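Local coordinates for nine-heme cytochrome c (Desulfovibrio desulfuricans, PDB 1OFW), which carries electrons through nine bis-histidine c-type hemes and may belong to a transmembrane redox complex that delivers electrons for sulfate reduction, at residues 194-197 / 198-202; 33-37 / 38-42; 75-78 / 79-83. All coordinates share one frame; numbering follows the deposited sequence.

Interaction 1. Residues 194-197 / 198-202; sequences NFTH and RRHLT. With HEC (heme c), chain J.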
loop_
_atom_site.group_PDB
_atom_site.type_symbol
_atom_site.label_atom_id
_atom_site.label_comp_id
_atom_site.label_asym_id
_atom_site.label_seq_id
_atom_site.Cartn_x
_atom_site.Cartn_y
_atom_site.Cartn_z
ATOM N N ASN A 194 -22.357 19.723 -7.851
ATOM C CA ASN A 194 -22.139 19.073 -9.137
ATOM C C ASN A 194 -20.721 18.506 -9.185
ATOM O O ASN A 194 -19.804 19.192 -9.647
ATOM C CB ASN A 194 -22.303 20.064 -10.283
ATOM C CG ASN A 194 -23.754 20.546 -10.345
ATOM O OD1 ASN A 194 -24.686 19.756 -10.317
ATOM N ND2 ASN A 194 -23.898 21.861 -10.419
ATOM N N PHE A 195 -20.620 17.300 -8.659
ATOM C CA PHE A 195 -19.278 16.718 -8.427
ATOM C C PHE A 195 -18.686 16.213 -9.729
ATOM O O PHE A 195 -19.310 15.413 -10.421
ATOM C CB PHE A 195 -19.380 15.625 -7.376
ATOM C CG PHE A 195 -18.099 14.854 -7.108
ATOM C CD1 PHE A 195 -16.939 15.515 -6.814
ATOM C CD2 PHE A 195 -18.087 13.476 -7.175
ATOM C CE1 PHE A 195 -15.775 14.824 -6.570
ATOM C CE2 PHE A 195 -16.920 12.784 -6.910
ATOM C CZ PHE A 195 -15.756 13.456 -6.607
ATOM N N THR A 196 -17.498 16.704 -10.051
ATOM C CA THR A 196 -16.803 16.319 -11.274
ATOM C C THR A 196 -16.082 14.986 -11.081
ATOM O O THR A 196 -14.862 14.864 -11.007
ATOM C CB THR A 196 -15.825 17.427 -11.697
ATOM O OG1 THR A 196 -14.945 17.705 -10.618
ATOM C CG2 THR A 196 -16.562 18.757 -12.003
ATOM N N HIS A 197 -16.901 13.961 -10.991
ATOM C CA HIS A 197 -16.504 12.614 -10.649
ATOM C C HIS A 197 -15.416 12.110 -11.566
ATOM O O HIS A 197 -14.352 11.638 -11.108
ATOM C CB HIS A 197 -17.765 11.717 -10.731
ATOM C CG HIS A 197 -17.659 10.344 -10.133
ATOM N ND1 HIS A 197 -16.961 9.338 -10.739
ATOM C CD2 HIS A 197 -18.087 9.802 -8.978
ATOM C CE1 HIS A 197 -17.005 8.241 -9.998
ATOM N NE2 HIS A 197 -17.688 8.496 -8.906
ATOM N N ARG A 198 -15.649 12.143 -12.889
ATOM C CA ARG A 198 -14.643 11.591 -13.828
ATOM C C ARG A 198 -13.382 12.432 -13.901
ATOM O O ARG A 198 -12.244 11.932 -13.983
ATOM C CB ARG A 198 -15.246 11.399 -15.233
ATOM C CG ARG A 198 -14.359 10.640 -16.172
ATOM C CD ARG A 198 -15.083 10.417 -17.501
ATOM N NE ARG A 198 -16.196 9.493 -17.319
ATOM C CZ ARG A 198 -17.204 9.305 -18.183
ATOM N NH1 ARG A 198 -17.191 10.035 -19.303
ATOM N NH2 ARG A 198 -18.168 8.416 -17.919
ATOM N N ARG A 199 -13.530 13.748 -13.850
ATOM C CA ARG A 199 -12.405 14.657 -13.843
ATOM C C ARG A 199 -11.480 14.339 -12.646
ATOM O O ARG A 199 -10.262 14.266 -12.836
ATOM C CB ARG A 199 -12.897 16.073 -13.755
ATOM C CG ARG A 199 -11.837 17.142 -13.853
ATOM C CD ARG A 199 -12.537 18.481 -13.628
ATOM N NE ARG A 199 -11.649 19.623 -13.565
ATOM C CZ ARG A 199 -11.294 20.331 -14.641
ATOM N NH1 ARG A 199 -11.696 20.068 -15.880
ATOM N NH2 ARG A 199 -10.478 21.362 -14.451
ATOM N N HIS A 200 -12.130 14.139 -11.488
ATOM C CA HIS A 200 -11.418 13.815 -10.243
ATOM C C HIS A 200 -10.617 12.524 -10.396
ATOM O O HIS A 200 -9.387 12.507 -10.201
ATOM C CB HIS A 200 -12.421 13.707 -9.091
ATOM C CG HIS A 200 -12.591 14.968 -8.324
ATOM N ND1 HIS A 200 -13.339 16.049 -8.788
ATOM C CD2 HIS A 200 -12.093 15.358 -7.111
ATOM C CE1 HIS A 200 -13.267 17.009 -7.878
ATOM N NE2 HIS A 200 -12.519 16.634 -6.831
ATOM N N LEU A 201 -11.274 11.440 -10.755
ATOM C CA LEU A 201 -10.635 10.131 -10.812
ATOM C C LEU A 201 -9.537 10.156 -11.870
ATOM O O LEU A 201 -8.462 9.617 -11.644
ATOM C CB LEU A 201 -11.653 9.051 -11.065
ATOM C CG LEU A 201 -11.135 7.613 -11.153
ATOM C CD1 LEU A 201 -10.450 7.221 -9.849
ATOM C CD2 LEU A 201 -12.232 6.647 -11.477
ATOM N N THR A 202 -9.816 10.789 -13.004
ATOM C CA THR A 202 -8.837 10.870 -14.084
ATOM C C THR A 202 -7.600 11.617 -13.621
ATOM O O THR A 202 -6.498 11.115 -13.867
ATOM C CB THR A 202 -9.473 11.539 -15.307
ATOM O OG1 THR A 202 -10.535 10.736 -15.763
ATOM C CG2 THR A 202 -8.486 11.615 -16.470
HETATM FE FE HEC J . -12.067 17.618 -5.126
HETATM C CHA HEC J . -10.580 20.051 -6.958
HETATM C CHB HEC J . -15.023 19.349 -5.192
HETATM C CHC HEC J . -13.557 15.168 -3.303
HETATM C CHD HEC J . -9.108 15.859 -5.059
HETATM N NA HEC J . -12.689 19.350 -5.905
HETATM C C1A HEC J . -11.916 20.235 -6.656
HETATM C C2A HEC J . -12.728 21.357 -7.065
HETATM C C3A HEC J . -13.954 21.172 -6.555
HETATM C C4A HEC J . -13.944 19.912 -5.847
HETATM C CMA HEC J . -15.215 22.047 -6.616
HETATM C CAA HEC J . -12.206 22.499 -7.944
HETATM C CBA HEC J . -12.482 22.233 -9.431
HETATM C CGA HEC J . -12.854 20.861 -9.926
HETATM O O1A HEC J . -11.885 20.185 -10.363
HETATM O O2A HEC J . -14.041 20.417 -9.945
HETATM N NB HEC J . -13.877 17.356 -4.353
HETATM C C1B HEC J . -15.012 18.155 -4.518
HETATM C C2B HEC J . -16.146 17.544 -3.858
HETATM C C3B HEC J . -15.741 16.370 -3.327
HETATM C C4B HEC J . -14.331 16.254 -3.646
HETATM C CMB HEC J . -17.527 18.197 -3.817
HETATM C CAB HEC J . -16.520 15.332 -2.533
HETATM C CBB HEC J . -17.882 14.948 -3.154
HETATM N NC HEC J . -11.422 15.909 -4.312
HETATM C C1C HEC J . -12.213 15.035 -3.596
HETATM C C2C HEC J . -11.425 13.902 -3.109
HETATM C C3C HEC J . -10.205 14.071 -3.641
HETATM C C4C HEC J . -10.187 15.310 -4.378
HETATM C CMC HEC J . -12.000 12.841 -2.154
HETATM C CAC HEC J . -8.907 13.241 -3.505
HETATM C CBC HEC J . -9.111 11.743 -3.292
HETATM N ND HEC J . -10.233 17.893 -5.877
HETATM C C1D HEC J . -9.139 17.049 -5.749
HETATM C C2D HEC J . -8.000 17.624 -6.438
HETATM C C3D HEC J . -8.398 18.803 -6.951
HETATM C C4D HEC J . -9.792 18.974 -6.629
HETATM C CMD HEC J . -6.603 16.978 -6.510
HETATM C CAD HEC J . -7.486 19.788 -7.713
HETATM C CBD HEC J . -7.770 19.641 -9.220
HETATM C CGD HEC J . -6.922 18.536 -9.817
HETATM O O1D HEC J . -7.498 17.477 -10.158
HETATM O O2D HEC J . -5.695 18.757 -9.907
#
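The junction between strand 193-195 and helix 197-206 forms one wall of a heme c pocket: Phe195 ends the strand, Thr196 takes the N-cap position at the centre of an inverse gamma turn, and His200, in the first turn of the helix, supplies an axial ligand of heme 8. His200 NE2 binds the heme iron at 2.0 Å. At the other side of the imidazole, ND1-H is shared between two acceptors of Thr196, O and OG1, each 2.9 Å from His200 ND1. OG1 lies almost exactly in the ring plane, and O lies close to it; seen from the carbonyl, however, ND1 stands well above the peptide plane, while His200 N approaches the same oxygen nearly end-on at 2.9 Å. Two bonds from His200 thus grip Thr196 O, and those of ND1, with the iron on NE2, hold the ring's rotation. Thr196 OG1 is held between its own backbone N and carbonyl carbon (chi1 55°), from where it also donates to propionate oxygen O2A of the heme at 2.9 Å. Arg199 extends its chain past the same propionate, and its NE donates to O1A at 3.3 Å, so both carboxylate oxygens are taken and the charge is probably partly offset. Phe195 adds an edge-to-face contact: its CE1 points at the centre of one imidazole face, with ring planes 50° apart and Phe195 CE1 3.5 Å from His200 ND1. The heme vinyl-derived carbon CBB lies over a face of the phenyl ring. His197 turns the other way to bind the iron of heme 6 with His229, whereas His271 completes the iron of heme 8. Two histidines three residues apart, serving two hemes from one helix, are a hallmark of the class III cytochrome c fold.

Interaction 2. Residues 33-37 / 38-42; sequences VVFNH and LIHEK. With HEC (heme c), chain E.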
loop_
_atom_site.group_PDB
_atom_site.type_symbol
_atom_site.label_atom_id
_atom_site.label_comp_id
_atom_site.label_asym_id
_atom_site.label_seq_id
_atom_site.Cartn_x
_atom_site.Cartn_y
_atom_site.Cartn_z
ATOM N N VAL A 33 8.966 -14.205 0.067
ATOM C CA VAL A 33 8.906 -12.892 -0.592
ATOM C C VAL A 33 10.030 -12.713 -1.597
ATOM O O VAL A 33 11.195 -12.894 -1.222
ATOM C CB VAL A 33 8.987 -11.788 0.467
ATOM C CG1 VAL A 33 9.054 -10.426 -0.175
ATOM C CG2 VAL A 33 7.796 -11.873 1.426
ATOM N N VAL A 34 9.686 -12.357 -2.827
ATOM C CA VAL A 34 10.728 -12.029 -3.802
ATOM C C VAL A 34 10.867 -10.509 -3.815
ATOM O O VAL A 34 9.964 -9.762 -4.199
ATOM C CB VAL A 34 10.420 -12.567 -5.189
ATOM C CG1 VAL A 34 11.548 -12.177 -6.140
ATOM C CG2 VAL A 34 10.267 -14.083 -5.170
ATOM N N PHE A 35 11.983 -10.020 -3.327
ATOM C CA PHE A 35 12.309 -8.630 -3.161
ATOM C C PHE A 35 13.133 -8.182 -4.360
ATOM O O PHE A 35 14.164 -8.790 -4.650
ATOM C CB PHE A 35 13.086 -8.434 -1.861
ATOM C CG PHE A 35 13.566 -7.015 -1.653
ATOM C CD1 PHE A 35 12.674 -5.993 -1.343
ATOM C CD2 PHE A 35 14.889 -6.664 -1.778
ATOM C CE1 PHE A 35 13.078 -4.710 -1.146
ATOM C CE2 PHE A 35 15.282 -5.362 -1.569
ATOM C CZ PHE A 35 14.405 -4.346 -1.277
ATOM N N ASN A 36 12.695 -7.143 -5.066
ATOM C CA ASN A 36 13.379 -6.609 -6.234
ATOM C C ASN A 36 14.353 -5.532 -5.801
ATOM O O ASN A 36 14.039 -4.342 -5.635
ATOM C CB ASN A 36 12.335 -6.091 -7.246
ATOM C CG ASN A 36 12.983 -5.886 -8.605
ATOM O OD1 ASN A 36 14.118 -5.415 -8.645
ATOM N ND2 ASN A 36 12.274 -6.215 -9.690
ATOM N N HIS A 37 15.594 -5.972 -5.534
ATOM C CA HIS A 37 16.612 -5.094 -5.013
ATOM C C HIS A 37 16.989 -4.027 -6.029
ATOM O O HIS A 37 17.264 -2.888 -5.683
ATOM C CB HIS A 37 17.846 -5.914 -4.585
ATOM C CG HIS A 37 18.738 -5.201 -3.627
ATOM N ND1 HIS A 37 19.593 -4.176 -3.943
ATOM C CD2 HIS A 37 18.894 -5.350 -2.273
ATOM C CE1 HIS A 37 20.224 -3.754 -2.863
ATOM N NE2 HIS A 37 19.817 -4.454 -1.820
ATOM N N LEU A 38 16.996 -4.435 -7.300
ATOM C CA LEU A 38 17.357 -3.507 -8.380
ATOM C C LEU A 38 16.430 -2.300 -8.354
ATOM O O LEU A 38 16.929 -1.174 -8.412
ATOM C CB LEU A 38 17.305 -4.255 -9.703
ATOM C CG LEU A 38 17.585 -3.416 -10.969
ATOM C CD1 LEU A 38 19.073 -3.172 -11.090
ATOM C CD2 LEU A 38 17.023 -4.052 -12.227
ATOM N N ILE A 39 15.125 -2.577 -8.255
ATOM C CA ILE A 39 14.176 -1.445 -8.282
ATOM C C ILE A 39 14.388 -0.561 -7.091
ATOM O O ILE A 39 14.400 0.683 -7.170
ATOM C CB ILE A 39 12.726 -1.966 -8.390
ATOM C CG1 ILE A 39 12.411 -2.323 -9.855
ATOM C CG2 ILE A 39 11.705 -1.040 -7.791
ATOM C CD1 ILE A 39 11.167 -3.191 -9.991
ATOM N N HIS A 40 14.572 -1.191 -5.926
ATOM C CA HIS A 40 14.691 -0.406 -4.702
ATOM C C HIS A 40 15.986 0.404 -4.641
ATOM O O HIS A 40 15.973 1.574 -4.276
ATOM C CB HIS A 40 14.573 -1.326 -3.483
ATOM C CG HIS A 40 13.137 -1.703 -3.181
ATOM N ND1 HIS A 40 12.456 -2.725 -3.819
ATOM C CD2 HIS A 40 12.270 -1.179 -2.277
ATOM C CE1 HIS A 40 11.229 -2.797 -3.327
ATOM N NE2 HIS A 40 11.096 -1.877 -2.384
ATOM N N GLU A 41 17.144 -0.131 -5.026
ATOM C CA GLU A 41 18.384 0.641 -4.904
ATOM C C GLU A 41 18.385 1.766 -5.934
ATOM O O GLU A 41 19.066 2.760 -5.670
ATOM C CB GLU A 41 19.602 -0.266 -5.018
ATOM C CG GLU A 41 19.934 -0.762 -6.424
ATOM C CD GLU A 41 21.189 -1.641 -6.384
ATOM O OE1 GLU A 41 21.106 -2.750 -5.811
ATOM O OE2 GLU A 41 22.256 -1.232 -6.904
ATOM N N LYS A 42 17.647 1.618 -7.026
ATOM C CA LYS A 42 17.614 2.719 -7.989
ATOM C C LYS A 42 16.780 3.860 -7.407
ATOM O O LYS A 42 17.075 5.007 -7.737
ATOM C CB LYS A 42 17.031 2.299 -9.321
ATOM C CG LYS A 42 17.955 1.446 -10.164
ATOM C CD LYS A 42 17.204 0.846 -11.338
ATOM C CE LYS A 42 18.211 0.202 -12.282
ATOM N NZ LYS A 42 17.527 -0.119 -13.572
HETATM FE FE HEC E . 9.396 -1.438 -1.397
HETATM C CHA HEC E . 8.276 -0.732 -4.502
HETATM C CHB HEC E . 8.228 -4.677 -1.695
HETATM C CHC HEC E . 11.076 -2.303 1.406
HETATM C CHD HEC E . 10.355 1.824 -0.984
HETATM N NA HEC E . 8.357 -2.451 -2.768
HETATM C C1A HEC E . 7.975 -1.993 -4.019
HETATM C C2A HEC E . 7.225 -3.033 -4.672
HETATM C C3A HEC E . 7.108 -4.067 -3.840
HETATM C C4A HEC E . 7.937 -3.754 -2.681
HETATM C CMA HEC E . 6.317 -5.343 -4.016
HETATM C CAA HEC E . 6.690 -2.915 -6.121
HETATM C CBA HEC E . 7.839 -3.013 -7.170
HETATM C CGA HEC E . 8.513 -4.379 -7.014
HETATM O O1A HEC E . 7.871 -5.345 -7.418
HETATM O O2A HEC E . 9.629 -4.405 -6.438
HETATM N NB HEC E . 9.597 -3.140 -0.369
HETATM C C1B HEC E . 9.072 -4.398 -0.630
HETATM C C2B HEC E . 9.523 -5.343 0.369
HETATM C C3B HEC E . 10.305 -4.669 1.248
HETATM C C4B HEC E . 10.370 -3.309 0.775
HETATM C CMB HEC E . 9.123 -6.820 0.369
HETATM C CAB HEC E . 11.008 -5.120 2.528
HETATM C CBB HEC E . 11.873 -6.414 2.362
HETATM N NC HEC E . 10.474 -0.430 -0.048
HETATM C C1C HEC E . 11.072 -0.953 1.100
HETATM C C2C HEC E . 11.644 0.118 1.892
HETATM C C3C HEC E . 11.456 1.254 1.209
HETATM C C4C HEC E . 10.727 0.920 0.007
HETATM C CMC HEC E . 12.268 -0.144 3.280
HETATM C CAC HEC E . 11.799 2.691 1.546
HETATM C CBC HEC E . 13.064 2.922 2.411
HETATM N ND HEC E . 9.331 0.215 -2.522
HETATM C C1D HEC E . 9.776 1.464 -2.171
HETATM C C2D HEC E . 9.553 2.376 -3.274
HETATM C C3D HEC E . 9.062 1.652 -4.289
HETATM C C4D HEC E . 8.852 0.300 -3.815
HETATM C CMD HEC E . 9.871 3.864 -3.224
HETATM C CAD HEC E . 8.750 2.093 -5.725
HETATM C CBD HEC E . 10.056 2.143 -6.554
HETATM C CGD HEC E . 9.875 2.830 -7.897
HETATM O O1D HEC E . 10.634 2.525 -8.845
HETATM O O2D HEC E . 8.985 3.689 -8.007
#
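His40 leans against Phe35 and Asn36, the last residues before its helix, and each atom of its side chain has a partner. CB lies 3.7 Å from Phe35 CZ, close to the Asn36 carbonyl. CG is 3.5 Å from Phe35 CZ, and Phe35 CE1 stands over the centre of the imidazole, the two rings oblique at 34°. ND1 donates to Asn36 O at 2.9 Å, a nearly straight bond that runs in the imidazole plane but reaches the oxygen from above the carbonyl plane; His40 N donates to that oxygen too. CD2 and CE1 flank the metal, and the tip, NE2, binds the iron of heme 3 at 2.0 Å. The ND1 bond, the iron and the phenyl ring over one face together set how the imidazole is turned above the porphyrin. Asn36 is also the N-cap: its CG swings away from the backbone N (chi1 -165°), and OD1 accepts from Ile39 N at 3.0 Å, while Ile39 CD1 packs against the carboxamide. His37, the next residue, donates from ND1 to Glu41 OE1, one turn further along the helix, at 2.8 Å, in the imidazole plane and on the anti lone pair, with the carboxylate turned steeply from the ring. Glu41 OE1 is bonded to Ser8 OG as well, and may steady His37, which with His51 binds the iron of heme 1. His101 is the second ligand of heme 3. Strand 33-36 pairs antiparallel with strand 13-16, with Phe35 hydrogen-bonded through its backbone to Ile14; helix 152-164 packs on Val34 and Asn36, and the axes of segments 33-36 and 38-42 lie at 40°.

Interaction 3. Residues 75-78 / 79-83; sequences TLDR and AMHAT. With HEC (heme c), chain G.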
loop_
_atom_site.group_PDB
_atom_site.type_symbol
_atom_site.label_atom_id
_atom_site.label_comp_id
_atom_site.label_asym_id
_atom_site.label_seq_id
_atom_site.Cartn_x
_atom_site.Cartn_y
_atom_site.Cartn_z
ATOM N N THR A 75 11.922 -9.622 16.064
ATOM C CA THR A 75 11.736 -10.778 15.210
ATOM C C THR A 75 11.605 -10.343 13.732
ATOM O O THR A 75 11.511 -9.173 13.401
ATOM C CB THR A 75 10.500 -11.616 15.560
ATOM O OG1 THR A 75 9.359 -10.795 15.459
ATOM C CG2 THR A 75 10.500 -12.088 17.015
ATOM N N LEU A 76 11.613 -11.355 12.875
ATOM C CA LEU A 76 11.432 -11.154 11.439
ATOM C C LEU A 76 10.122 -10.447 11.168
ATOM O O LEU A 76 10.027 -9.501 10.379
ATOM C CB LEU A 76 11.505 -12.533 10.787
ATOM C CG LEU A 76 11.474 -12.582 9.260
ATOM C CD1 LEU A 76 12.613 -11.804 8.639
ATOM C CD2 LEU A 76 11.522 -14.016 8.772
ATOM N N ASP A 77 9.070 -10.898 11.841
ATOM C CA ASP A 77 7.745 -10.306 11.700
ATOM C C ASP A 77 7.820 -8.816 11.964
ATOM O O ASP A 77 7.326 -7.944 11.242
ATOM C CB ASP A 77 6.755 -11.015 12.641
ATOM C CG ASP A 77 5.436 -10.309 12.816
ATOM O OD1 ASP A 77 4.901 -9.818 11.818
ATOM O OD2 ASP A 77 4.853 -10.237 13.910
ATOM N N ARG A 78 8.459 -8.366 13.026
ATOM C CA ARG A 78 8.571 -6.980 13.430
ATOM C C ARG A 78 9.441 -6.217 12.448
ATOM O O ARG A 78 9.039 -5.136 12.008
ATOM C CB ARG A 78 9.116 -6.897 14.854
ATOM C CG ARG A 78 9.304 -5.471 15.339
ATOM C CD ARG A 78 7.986 -4.817 15.645
ATOM N NE ARG A 78 8.230 -3.434 16.063
ATOM C CZ ARG A 78 7.276 -2.529 16.103
ATOM N NH1 ARG A 78 6.043 -2.815 15.774
ATOM N NH2 ARG A 78 7.639 -1.311 16.499
ATOM N N ALA A 79 10.572 -6.815 12.076
ATOM C CA ALA A 79 11.485 -6.123 11.172
ATOM C C ALA A 79 10.869 -5.833 9.800
ATOM O O ALA A 79 11.207 -4.801 9.186
ATOM C CB ALA A 79 12.743 -6.963 11.024
ATOM N N MET A 80 10.004 -6.730 9.331
ATOM C CA MET A 80 9.487 -6.562 7.977
ATOM C C MET A 80 8.201 -5.761 7.937
ATOM O O MET A 80 7.893 -5.142 6.922
ATOM C CB MET A 80 9.273 -7.952 7.393
ATOM C CG MET A 80 10.559 -8.788 7.353
ATOM S SD MET A 80 11.808 -8.067 6.262
ATOM C CE MET A 80 13.232 -8.057 7.308
ATOM N N HIS A 81 7.422 -5.761 9.024
ATOM C CA HIS A 81 6.103 -5.157 8.983
ATOM C C HIS A 81 5.849 -4.048 10.004
ATOM O O HIS A 81 4.736 -3.486 9.980
ATOM C CB HIS A 81 5.087 -6.245 9.227
ATOM C CG HIS A 81 5.168 -7.518 8.468
ATOM N ND1 HIS A 81 5.605 -8.622 9.147
ATOM C CD2 HIS A 81 4.843 -7.967 7.231
ATOM C CE1 HIS A 81 5.570 -9.678 8.353
ATOM N NE2 HIS A 81 5.122 -9.303 7.181
ATOM N N ALA A 82 6.801 -3.738 10.875
ATOM C CA ALA A 82 6.521 -2.749 11.912
ATOM C C ALA A 82 6.009 -1.418 11.374
ATOM O O ALA A 82 6.535 -0.872 10.407
ATOM C CB ALA A 82 7.796 -2.453 12.692
ATOM N N THR A 83 4.991 -0.818 11.994
ATOM C CA THR A 83 4.586 0.511 11.569
ATOM C C THR A 83 4.766 1.573 12.630
ATOM O O THR A 83 4.637 2.763 12.332
ATOM C CB THR A 83 3.105 0.540 11.137
ATOM O OG1 THR A 83 2.326 0.030 12.207
ATOM C CG2 THR A 83 2.938 -0.354 9.920
HETATM FE FE HEC G . 4.833 -10.557 5.622
HETATM C CHA HEC G . 7.496 -12.369 6.790
HETATM C CHB HEC G . 2.741 -12.462 7.523
HETATM C CHC HEC G . 2.174 -8.732 4.514
HETATM C CHD HEC G . 6.960 -8.634 3.769
HETATM N NA HEC G . 5.097 -12.065 6.905
HETATM C C1A HEC G . 6.283 -12.691 7.319
HETATM C C2A HEC G . 6.019 -13.627 8.388
HETATM C C3A HEC G . 4.693 -13.636 8.575
HETATM C C4A HEC G . 4.098 -12.678 7.647
HETATM C CMA HEC G . 3.868 -14.481 9.565
HETATM C CAA HEC G . 7.108 -14.404 9.140
HETATM C CBA HEC G . 7.591 -15.661 8.387
HETATM C CGA HEC G . 6.541 -16.743 8.238
HETATM O O1A HEC G . 6.039 -17.226 9.300
HETATM O O2A HEC G . 6.251 -17.126 7.079
HETATM N NB HEC G . 2.866 -10.609 5.949
HETATM C C1B HEC G . 2.148 -11.508 6.719
HETATM C C2B HEC G . 0.726 -11.288 6.538
HETATM C C3B HEC G . 0.590 -10.228 5.708
HETATM C C4B HEC G . 1.918 -9.798 5.348
HETATM C CMB HEC G . -0.361 -12.177 7.170
HETATM C CAB HEC G . -0.672 -9.559 5.155
HETATM C CBB HEC G . -1.644 -9.187 6.320
HETATM N NC HEC G . 4.616 -9.029 4.368
HETATM C C1C HEC G . 3.429 -8.402 4.037
HETATM C C2C HEC G . 3.697 -7.342 3.107
HETATM C C3C HEC G . 5.030 -7.314 2.884
HETATM C C4C HEC G . 5.602 -8.354 3.693
HETATM C CMC HEC G . 2.572 -6.483 2.492
HETATM C CAC HEC G . 5.829 -6.450 1.891
HETATM C CBC HEC G . 5.591 -4.933 2.070
HETATM N ND HEC G . 6.806 -10.529 5.311
HETATM C C1D HEC G . 7.493 -9.700 4.453
HETATM C C2D HEC G . 8.880 -10.132 4.359
HETATM C C3D HEC G . 9.014 -11.192 5.173
HETATM C C4D HEC G . 7.749 -11.417 5.816
HETATM C CMD HEC G . 9.959 -9.452 3.482
HETATM C CAD HEC G . 10.289 -12.041 5.380
HETATM C CBD HEC G . 10.356 -13.167 4.305
HETATM C CGD HEC G . 9.485 -14.346 4.630
HETATM O O1D HEC G . 8.595 -14.776 3.829
HETATM O O2D HEC G . 9.701 -14.910 5.737
#
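Residues 76-81 make one short helix, with Thr75 at the N-cap and Ala82 the first residue to leave helical geometry, Ala79 N bonding to Thr75 O and Met80 N to Leu76 O. Within its last turn, Asp77 O accepts both from His81 N and from His81 ND1, the latter at 2.8 Å. That ND1-H meets the oxygen in the carbonyl plane on a lone pair, although the oxygen is tilted 23° from the imidazole plane. Asp77 OD1 adds a weak second acceptor at 3.0 Å from His81 ND1; the nearby carboxylate would probably increase the electron donation of the ring. His81 CG lies beside its backbone N (chi1 -49°), which turns NE2 onto the iron of heme 5 at 2.0 Å, with His131 as the other axial ligand. Met80 bends along the porphyrin, CG 3.6 Å from heme C3D, its SD reaching methyl carbon CMD, and Leu76 CD1 touches Met80 CG at 3.9 Å. On another side of the helix, the Arg78 guanidinium lies flat over Ala82 CB, 3.5 Å from CZ; its NE bonds to a propionate of another heme and its NH1 to Asn84 OD1. Helix 97-107 borders this end, Cys97 touching Met80 and Val98 touching His81, while the loop residues Cys59 and His63 of heme 2 pack on Met80 and Ala79.

In the fold
Interactions 2, 3 and 1 follow one another along the chain; interactions 2 and 1 each place two axial histidines at the start of a helix, interaction 3 one at the end of helix 76-81. Interactions 2 and 3 lie in the first class III cytochrome c range, with centres about 18 Å apart and nearest atoms about 7 Å apart. Interaction 1 lies in the second range, across the centre of the chain, its centre about 35 Å from that of interaction 2 and about 39 Å from that of interaction 3. Interactions 1 and 2 each join a strand of a two-stranded antiparallel sheet to a helix. This matches the division of the hemes into two tetraheme clusters, with heme 4 placed asymmetrically between them.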